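Local structure of envelope glycoprotein (Thogoto virus, 5XEA) at residues Val23-Ala37 with Phe195-Asp209. The protein probably attaches the virus to its host-cell receptor and later drives fusion of the viral and host membranes. Sequence-based numbering, arbitrary orientation.
Sequences VSKKLYSATRYTTSA and FEIQREEVKISCFVD
R32 and E200 form a salt bridge between neighbouring antiparallel strands, 24-35 and 197-209. Their side chains lie alongside, pointing the same way. R32 NH2 is 2.8 Å from E200 OE1, but the two flat groups are turned 77° apart and the hydrogen bond is weak. V202 CG1 sits over one face of the R32 guanidinium, 3.9 Å above its plane. With CG anti to the backbone N (chi1 -174°) and a bend at chi3, R32 puts its guanidinium against V202 CG1 and beside E200. Its NH1 makes a second salt bridge, to D226.

On the other face of the sheet T31 OG1 donates to E201 OE1 at 3.2 Å, on the syn side but out of the carboxylate plane. T31 CG2 lies over a face of the R199 guanidinium, and R199 makes a long, weak salt bridge with E201.

Farther along, back on the face of R32, C206 SG lies 3.8 Å from Y28 CD2, an oblique sulfur-aromatic contact. The V208 side chain meets Y28 at about a right angle, with CG2 3.2 Å from Y28 OH. C206 is disulfide-bonded to C224.

Paired backbone bonds run nearly the whole length, such as Q198 N to T34 O at 2.7 Å. At one end S36 OG accepts from E196 N at 2.9 Å. Nearby, a water joins T34 OG1, T35 O and Q198 OE1.

At the other end F207 meets F294 of a second subunit. The pair forms the centre of a six-stranded antiparallel sheet. Backbone bonds set its register; the D226 bridge and the disulfide tie it to strand 221-226.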
# COMPACT_ATOMS: atom_id res chain seq x y z
N VAL B 23 -0.48 -25.56 15.56
CA VAL B 23 -0.89 -24.20 15.90
C VAL B 23 -2.15 -24.27 16.75
O VAL B 23 -3.11 -24.97 16.40
CB VAL B 23 -1.10 -23.33 14.65
CG1 VAL B 23 -1.94 -24.04 13.59
CG2 VAL B 23 -1.77 -22.01 15.03
N SER B 24 -2.16 -23.57 17.89
CA SER B 24 -3.26 -23.60 18.83
C SER B 24 -3.72 -22.19 19.18
O SER B 24 -2.96 -21.23 19.10
CB SER B 24 -2.88 -24.34 20.12
OG SER B 24 -1.83 -23.70 20.80
N LYS B 25 -4.99 -22.10 19.60
CA LYS B 25 -5.62 -20.84 19.95
C LYS B 25 -5.47 -20.56 21.44
O LYS B 25 -5.74 -21.43 22.27
CB LYS B 25 -7.10 -20.85 19.56
CG LYS B 25 -7.81 -19.53 19.79
CD LYS B 25 -9.28 -19.60 19.41
CE LYS B 25 -9.98 -18.24 19.58
NZ LYS B 25 -9.92 -17.71 20.97
N LYS B 26 -5.03 -19.34 21.77
CA LYS B 26 -4.82 -18.91 23.15
C LYS B 26 -5.66 -17.68 23.47
O LYS B 26 -6.00 -16.89 22.58
CB LYS B 26 -3.35 -18.57 23.42
CG LYS B 26 -2.33 -19.58 22.94
CD LYS B 26 -2.25 -20.78 23.86
CE LYS B 26 -1.13 -21.72 23.43
NZ LYS B 26 -1.16 -22.99 24.20
N LEU B 27 -5.99 -17.54 24.75
CA LEU B 27 -6.48 -16.29 25.31
C LEU B 27 -5.41 -15.82 26.28
O LEU B 27 -5.27 -16.37 27.38
CB LEU B 27 -7.83 -16.46 25.99
CG LEU B 27 -8.92 -15.60 25.36
CD1 LEU B 27 -9.16 -16.04 23.92
CD2 LEU B 27 -10.21 -15.65 26.16
N TYR B 28 -4.62 -14.84 25.86
CA TYR B 28 -3.54 -14.31 26.67
C TYR B 28 -4.03 -13.14 27.52
O TYR B 28 -4.77 -12.27 27.04
CB TYR B 28 -2.37 -13.85 25.80
CG TYR B 28 -1.49 -14.97 25.30
CD1 TYR B 28 -1.52 -16.22 25.91
CD2 TYR B 28 -0.64 -14.79 24.22
CE1 TYR B 28 -0.71 -17.26 25.45
CE2 TYR B 28 0.17 -15.81 23.76
CZ TYR B 28 0.13 -17.05 24.38
OH TYR B 28 0.93 -18.07 23.92
N SER B 29 -3.63 -13.14 28.78
CA SER B 29 -3.87 -11.99 29.63
C SER B 29 -2.78 -10.96 29.41
O SER B 29 -1.60 -11.29 29.29
CB SER B 29 -3.93 -12.41 31.10
OG SER B 29 -5.21 -12.92 31.43
N ALA B 30 -3.19 -9.70 29.34
CA ALA B 30 -2.23 -8.63 29.16
C ALA B 30 -2.78 -7.34 29.74
O ALA B 30 -4.00 -7.15 29.84
CB ALA B 30 -1.86 -8.43 27.69
N THR B 31 -1.87 -6.46 30.12
CA THR B 31 -2.19 -5.08 30.42
C THR B 31 -2.11 -4.29 29.12
O THR B 31 -1.06 -4.28 28.47
CB THR B 31 -1.25 -4.50 31.47
OG1 THR B 31 -1.24 -5.34 32.63
CG2 THR B 31 -1.69 -3.11 31.87
N ARG B 32 -3.20 -3.65 28.74
CA ARG B 32 -3.28 -2.87 27.52
C ARG B 32 -3.35 -1.40 27.87
O ARG B 32 -4.12 -1.00 28.74
CB ARG B 32 -4.48 -3.28 26.69
CG ARG B 32 -4.51 -2.60 25.35
CD ARG B 32 -5.70 -3.02 24.57
NE ARG B 32 -6.90 -2.38 25.07
CZ ARG B 32 -8.12 -2.79 24.77
NH1 ARG B 32 -8.29 -3.85 23.99
NH2 ARG B 32 -9.17 -2.15 25.26
N TYR B 33 -2.56 -0.59 27.17
CA TYR B 33 -2.57 0.86 27.30
C TYR B 33 -3.00 1.46 25.97
O TYR B 33 -2.35 1.24 24.95
CB TYR B 33 -1.19 1.39 27.69
CG TYR B 33 -0.63 0.82 28.96
CD1 TYR B 33 -0.83 1.47 30.18
CD2 TYR B 33 0.11 -0.35 28.96
CE1 TYR B 33 -0.30 0.95 31.36
CE2 TYR B 33 0.64 -0.87 30.12
CZ TYR B 33 0.43 -0.22 31.33
OH TYR B 33 0.96 -0.74 32.49
N THR B 34 -4.11 2.21 25.99
CA THR B 34 -4.61 2.92 24.82
C THR B 34 -4.87 4.37 25.19
O THR B 34 -4.70 4.79 26.34
CB THR B 34 -5.89 2.27 24.27
OG1 THR B 34 -6.90 2.29 25.28
CG2 THR B 34 -5.62 0.84 23.82
N THR B 35 -5.32 5.15 24.20
CA THR B 35 -5.52 6.58 24.36
C THR B 35 -6.98 6.95 24.09
O THR B 35 -7.69 6.27 23.35
CB THR B 35 -4.60 7.41 23.43
OG1 THR B 35 -4.71 6.95 22.08
CG2 THR B 35 -3.15 7.31 23.87
N SER B 36 -7.39 8.06 24.71
CA SER B 36 -8.74 8.59 24.51
C SER B 36 -8.98 8.96 23.05
O SER B 36 -10.06 8.68 22.50
CB SER B 36 -8.96 9.81 25.41
OG SER B 36 -7.96 9.90 26.41
N ALA B 37 -8.01 9.60 22.40
CA ALA B 37 -8.13 10.03 21.02
C ALA B 37 -7.02 9.43 20.17
O ALA B 37 -6.05 8.86 20.68
CB ALA B 37 -8.12 11.56 20.92
N PHE B 195 -5.41 14.12 25.37
CA PHE B 195 -5.91 12.78 25.68
C PHE B 195 -5.07 12.23 26.83
O PHE B 195 -4.02 12.77 27.17
CB PHE B 195 -5.85 11.84 24.46
CG PHE B 195 -4.47 11.69 23.84
CD1 PHE B 195 -3.50 10.88 24.44
CD2 PHE B 195 -4.15 12.32 22.64
CE1 PHE B 195 -2.24 10.73 23.87
CE2 PHE B 195 -2.90 12.18 22.06
CZ PHE B 195 -1.94 11.39 22.68
N GLU B 196 -5.55 11.13 27.40
CA GLU B 196 -4.82 10.44 28.44
C GLU B 196 -4.59 8.99 28.04
O GLU B 196 -5.36 8.40 27.27
CB GLU B 196 -5.57 10.50 29.77
CG GLU B 196 -5.54 11.87 30.41
CD GLU B 196 -6.84 12.20 31.12
OE1 GLU B 196 -7.91 11.89 30.56
OE2 GLU B 196 -6.78 12.76 32.24
N ILE B 197 -3.49 8.43 28.54
CA ILE B 197 -3.20 7.02 28.35
C ILE B 197 -3.96 6.25 29.43
O ILE B 197 -3.81 6.54 30.62
CB ILE B 197 -1.69 6.74 28.41
CG1 ILE B 197 -1.01 7.32 27.17
CG2 ILE B 197 -1.43 5.25 28.52
CD1 ILE B 197 0.49 7.18 27.18
N GLN B 198 -4.77 5.29 29.01
CA GLN B 198 -5.64 4.51 29.88
C GLN B 198 -5.14 3.08 29.97
O GLN B 198 -4.77 2.48 28.96
CB GLN B 198 -7.08 4.53 29.36
CG GLN B 198 -7.49 5.90 28.87
CD GLN B 198 -8.89 5.94 28.31
OE1 GLN B 198 -9.18 5.34 27.28
NE2 GLN B 198 -9.78 6.66 28.99
N ARG B 199 -5.13 2.54 31.19
CA ARG B 199 -4.68 1.19 31.49
C ARG B 199 -5.88 0.27 31.65
O ARG B 199 -6.96 0.70 32.07
CB ARG B 199 -3.82 1.20 32.76
CG ARG B 199 -3.28 -0.14 33.21
CD ARG B 199 -2.87 -0.08 34.67
NE ARG B 199 -2.52 -1.39 35.20
CZ ARG B 199 -1.30 -1.73 35.58
NH1 ARG B 199 -0.31 -0.85 35.52
NH2 ARG B 199 -1.07 -2.96 36.05
N GLU B 200 -5.69 -1.01 31.31
CA GLU B 200 -6.82 -1.94 31.27
C GLU B 200 -6.31 -3.37 31.19
O GLU B 200 -5.33 -3.65 30.49
CB GLU B 200 -7.73 -1.63 30.07
CG GLU B 200 -9.09 -2.28 30.11
CD GLU B 200 -9.93 -1.88 28.91
OE1 GLU B 200 -9.36 -1.38 27.93
OE2 GLU B 200 -11.17 -2.07 28.95
N GLU B 201 -6.97 -4.27 31.91
CA GLU B 201 -6.62 -5.69 31.94
C GLU B 201 -7.52 -6.43 30.97
O GLU B 201 -8.74 -6.36 31.08
CB GLU B 201 -6.75 -6.26 33.36
CG GLU B 201 -6.05 -5.43 34.43
CD GLU B 201 -4.54 -5.48 34.31
OE1 GLU B 201 -4.02 -6.47 33.74
OE2 GLU B 201 -3.87 -4.54 34.78
N VAL B 202 -6.91 -7.14 30.02
CA VAL B 202 -7.64 -7.68 28.88
C VAL B 202 -7.24 -9.13 28.64
O VAL B 202 -6.18 -9.59 29.07
CB VAL B 202 -7.42 -6.87 27.58
CG1 VAL B 202 -7.93 -5.43 27.72
CG2 VAL B 202 -5.95 -6.90 27.20
N LYS B 203 -8.09 -9.82 27.90
CA LYS B 203 -7.77 -11.12 27.33
C LYS B 203 -7.73 -10.97 25.81
O LYS B 203 -8.65 -10.41 25.21
CB LYS B 203 -8.82 -12.16 27.73
CG LYS B 203 -9.06 -12.24 29.23
CD LYS B 203 -8.05 -13.13 29.90
CE LYS B 203 -8.39 -13.30 31.37
NZ LYS B 203 -9.85 -13.53 31.53
N ILE B 204 -6.67 -11.48 25.20
CA ILE B 204 -6.43 -11.28 23.77
C ILE B 204 -6.32 -12.63 23.09
O ILE B 204 -5.53 -13.48 23.51
CB ILE B 204 -5.17 -10.44 23.55
CG1 ILE B 204 -5.49 -8.98 23.84
CG2 ILE B 204 -4.65 -10.59 22.13
CD1 ILE B 204 -4.32 -8.22 24.33
N SER B 205 -7.13 -12.84 22.06
CA SER B 205 -7.04 -14.05 21.27
C SER B 205 -5.82 -14.00 20.37
O SER B 205 -5.61 -13.03 19.63
CB SER B 205 -8.31 -14.24 20.44
OG SER B 205 -8.57 -13.12 19.61
N CYS B 206 -4.99 -15.04 20.46
CA CYS B 206 -3.81 -15.22 19.63
C CYS B 206 -3.79 -16.65 19.13
O CYS B 206 -4.25 -17.57 19.81
CB CYS B 206 -2.51 -14.96 20.41
SG CYS B 206 -2.37 -13.34 21.17
N PHE B 207 -3.26 -16.84 17.92
CA PHE B 207 -2.92 -18.16 17.42
C PHE B 207 -1.41 -18.33 17.57
O PHE B 207 -0.64 -17.49 17.08
CB PHE B 207 -3.38 -18.35 15.98
CG PHE B 207 -4.87 -18.48 15.86
CD1 PHE B 207 -5.51 -19.67 16.24
CD2 PHE B 207 -5.63 -17.43 15.41
CE1 PHE B 207 -6.88 -19.80 16.14
CE2 PHE B 207 -7.00 -17.55 15.31
CZ PHE B 207 -7.64 -18.75 15.69
N VAL B 208 -0.99 -19.36 18.29
CA VAL B 208 0.41 -19.58 18.58
C VAL B 208 0.87 -20.82 17.82
O VAL B 208 0.27 -21.89 17.96
CB VAL B 208 0.69 -19.71 20.08
CG1 VAL B 208 2.14 -20.10 20.29
CG2 VAL B 208 0.42 -18.38 20.76
N ASP B 209 1.92 -20.65 17.04
CA ASP B 209 2.39 -21.67 16.10
C ASP B 209 3.80 -22.05 16.53
O ASP B 209 4.76 -21.33 16.20
CB ASP B 209 2.36 -21.13 14.67
CG ASP B 209 2.37 -22.24 13.61
OD1 ASP B 209 2.83 -23.36 13.94
OD2 ASP B 209 1.91 -21.98 12.46
O HOH W 1 -9.05 3.99 25.14